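Local atomic coordinates of cell division inhibitor SulA (Pseudomonas aeruginosa, PDB entry 1OFU), a protein that probably halts cell division during the SOS response to DNA damage by binding FtsZ and preventing its polymerization into the Z ring. Residues Trp35-Ala40 with Gly82-Val87. Sequence-based numbering, arbitrary orientation.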
loop_
_atom_site.group_PDB
_atom_site.type_symbol
_atom_site.label_atom_id
_atom_site.label_comp_id
_atom_site.label_asym_id
_atom_site.label_seq_id
_atom_site.Cartn_x
_atom_site.Cartn_y
_atom_site.Cartn_z
ATOM N N TRP D 35 -17.784 3.817 0.071
ATOM C CA TRP D 35 -16.900 4.753 -0.603
ATOM C C TRP D 35 -15.770 5.269 0.265
ATOM O O TRP D 35 -15.825 5.239 1.496
ATOM C CB TRP D 35 -17.647 6.016 -1.047
ATOM C CG TRP D 35 -18.748 5.881 -2.039
ATOM C CD1 TRP D 35 -20.081 6.114 -1.817
ATOM C CD2 TRP D 35 -18.613 5.633 -3.440
ATOM N NE1 TRP D 35 -20.778 6.037 -2.999
ATOM C CE2 TRP D 35 -19.903 5.744 -4.011
ATOM C CE3 TRP D 35 -17.527 5.336 -4.272
ATOM C CZ2 TRP D 35 -20.134 5.566 -5.377
ATOM C CZ3 TRP D 35 -17.759 5.161 -5.635
ATOM C CH2 TRP D 35 -19.053 5.278 -6.171
ATOM N N LEU D 36 -14.754 5.766 -0.424
ATOM C CA LEU D 36 -13.643 6.454 0.192
ATOM C C LEU D 36 -14.025 7.844 -0.314
ATOM O O LEU D 36 -14.037 8.083 -1.523
ATOM C CB LEU D 36 -12.296 6.050 -0.416
ATOM C CG LEU D 36 -11.198 7.079 -0.091
ATOM C CD1 LEU D 36 -11.114 7.270 1.419
ATOM C CD2 LEU D 36 -9.859 6.636 -0.654
ATOM N N THR D 37 -14.392 8.748 0.582
ATOM C CA THR D 37 -14.762 10.080 0.137
ATOM C C THR D 37 -13.715 11.094 0.530
ATOM O O THR D 37 -13.340 11.199 1.701
ATOM C CB THR D 37 -16.123 10.504 0.707
ATOM O OG1 THR D 37 -17.126 9.617 0.209
ATOM C CG2 THR D 37 -16.467 11.929 0.288
ATOM N N LEU D 38 -13.234 11.827 -0.471
ATOM C CA LEU D 38 -12.231 12.858 -0.278
ATOM C C LEU D 38 -12.963 14.193 -0.390
ATOM O O LEU D 38 -13.663 14.440 -1.375
ATOM C CB LEU D 38 -11.157 12.757 -1.368
ATOM C CG LEU D 38 -10.513 11.388 -1.627
ATOM C CD1 LEU D 38 -9.417 11.539 -2.692
ATOM C CD2 LEU D 38 -9.921 10.832 -0.335
ATOM N N ILE D 39 -12.810 15.057 0.608
ATOM C CA ILE D 39 -13.496 16.336 0.571
ATOM C C ILE D 39 -12.600 17.556 0.437
ATOM O O ILE D 39 -11.775 17.850 1.307
ATOM C CB ILE D 39 -14.410 16.486 1.795
ATOM C CG1 ILE D 39 -15.513 15.425 1.711
ATOM C CG2 ILE D 39 -14.977 17.902 1.861
ATOM C CD1 ILE D 39 -16.605 15.560 2.726
ATOM N N ALA D 40 -12.779 18.259 -0.678
ATOM C CA ALA D 40 -12.028 19.466 -0.984
ATOM C C ALA D 40 -10.525 19.305 -0.789
ATOM O O ALA D 40 -9.902 20.071 -0.057
ATOM C CB ALA D 40 -12.545 20.630 -0.134
ATOM N N GLY D 82 -23.277 8.147 6.397
ATOM C CA GLY D 82 -22.764 6.791 6.504
ATOM C C GLY D 82 -22.583 5.999 5.226
ATOM O O GLY D 82 -22.648 4.766 5.239
ATOM N N ARG D 83 -22.334 6.683 4.119
ATOM C CA ARG D 83 -22.147 5.979 2.860
ATOM C C ARG D 83 -20.667 5.750 2.537
ATOM O O ARG D 83 -20.327 5.076 1.562
ATOM C CB ARG D 83 -22.819 6.752 1.723
ATOM C CG ARG D 83 -23.470 5.833 0.717
ATOM C CD ARG D 83 -24.983 5.960 0.715
ATOM N NE ARG D 83 -25.542 6.337 2.008
ATOM C CZ ARG D 83 -26.847 6.467 2.243
ATOM N NH1 ARG D 83 -27.724 6.240 1.272
ATOM N NH2 ARG D 83 -27.278 6.846 3.439
ATOM N N SER D 84 -19.792 6.310 3.366
ATOM C CA SER D 84 -18.350 6.167 3.170
ATOM C C SER D 84 -17.701 5.513 4.385
ATOM O O SER D 84 -18.032 5.851 5.518
ATOM C CB SER D 84 -17.712 7.539 2.961
ATOM O OG SER D 84 -18.320 8.234 1.888
ATOM N N HIS D 85 -16.788 4.574 4.160
ATOM C CA HIS D 85 -16.105 3.946 5.281
ATOM C C HIS D 85 -15.133 4.975 5.843
ATOM O O HIS D 85 -14.835 4.975 7.036
ATOM C CB HIS D 85 -15.356 2.682 4.846
ATOM C CG HIS D 85 -14.358 2.900 3.751
ATOM N ND1 HIS D 85 -14.466 2.295 2.516
ATOM C CD2 HIS D 85 -13.224 3.640 3.709
ATOM C CE1 HIS D 85 -13.444 2.655 1.761
ATOM N NE2 HIS D 85 -12.676 3.471 2.461
ATOM N N THR D 86 -14.662 5.873 4.977
ATOM C CA THR D 86 -13.733 6.923 5.392
ATOM C C THR D 86 -13.972 8.220 4.643
ATOM O O THR D 86 -14.110 8.221 3.418
ATOM C CB THR D 86 -12.260 6.522 5.126
ATOM O OG1 THR D 86 -12.037 5.189 5.581
ATOM C CG2 THR D 86 -11.312 7.455 5.867
ATOM N N VAL D 87 -14.013 9.324 5.378
ATOM C CA VAL D 87 -14.178 10.636 4.767
ATOM C C VAL D 87 -12.890 11.389 5.087
ATOM O O VAL D 87 -12.570 11.611 6.250
ATOM C CB VAL D 87 -15.376 11.415 5.351
ATOM C CG1 VAL D 87 -15.404 12.811 4.767
ATOM C CG2 VAL D 87 -16.680 10.698 5.031
#
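Thr37 and Ser84 meet through their hydroxyls because each holds its OG1 or OG anti to its own carbonyl carbon (chi1 -63° and -56°), and the two oxygens share a very short hydrogen bond, Thr37 OG1 to Ser84 OG 2.5 Å. His85 takes the crowded position, CG between backbone N and carbonyl carbon (chi1 57°), which lays one face of its imidazole over the Trp35 carbonyl; Trp35 O sits 3.4 Å above the plane, over the ring centre.

Trp35 O also accepts the N-H of His85, with N 2.9 Å away and a bent angle at hydrogen. On one side of this bond the Trp35 N-H reaches Arg83 O; on the other, Thr37 N meets Thr86 O at 2.9 Å. The arrangement illustrates a beta bulge in a parallel pair: Trp35 registers with Ser84 but Leu36 with Thr86, and His85 is the extra residue.

Past the bulge, Leu36 CD1 lies 4.0 Å from Thr86 CB on the face covered by helix 13-28. On the Thr37 face, Ile39 CD1 packs against Val87 CG1 at 3.6 Å, beneath helix 68-80. These are two inner strands of the parallel alpha/beta sheet, and Arg83 belongs to an FtsZ-binding region; Trp35 NE1 and, weakly, Arg83 NH1 bond to the backbone of another protein's chain, while Arg83 NH2 hydrogen-bonds to Leu81 O in the same chain.

Chemically, the hydroxyl pair gives each oxygen a polar partner within a buried, largely apolar face, whichever is the donor, while main-chain bonding continues across the bulge toward the partner-binding end.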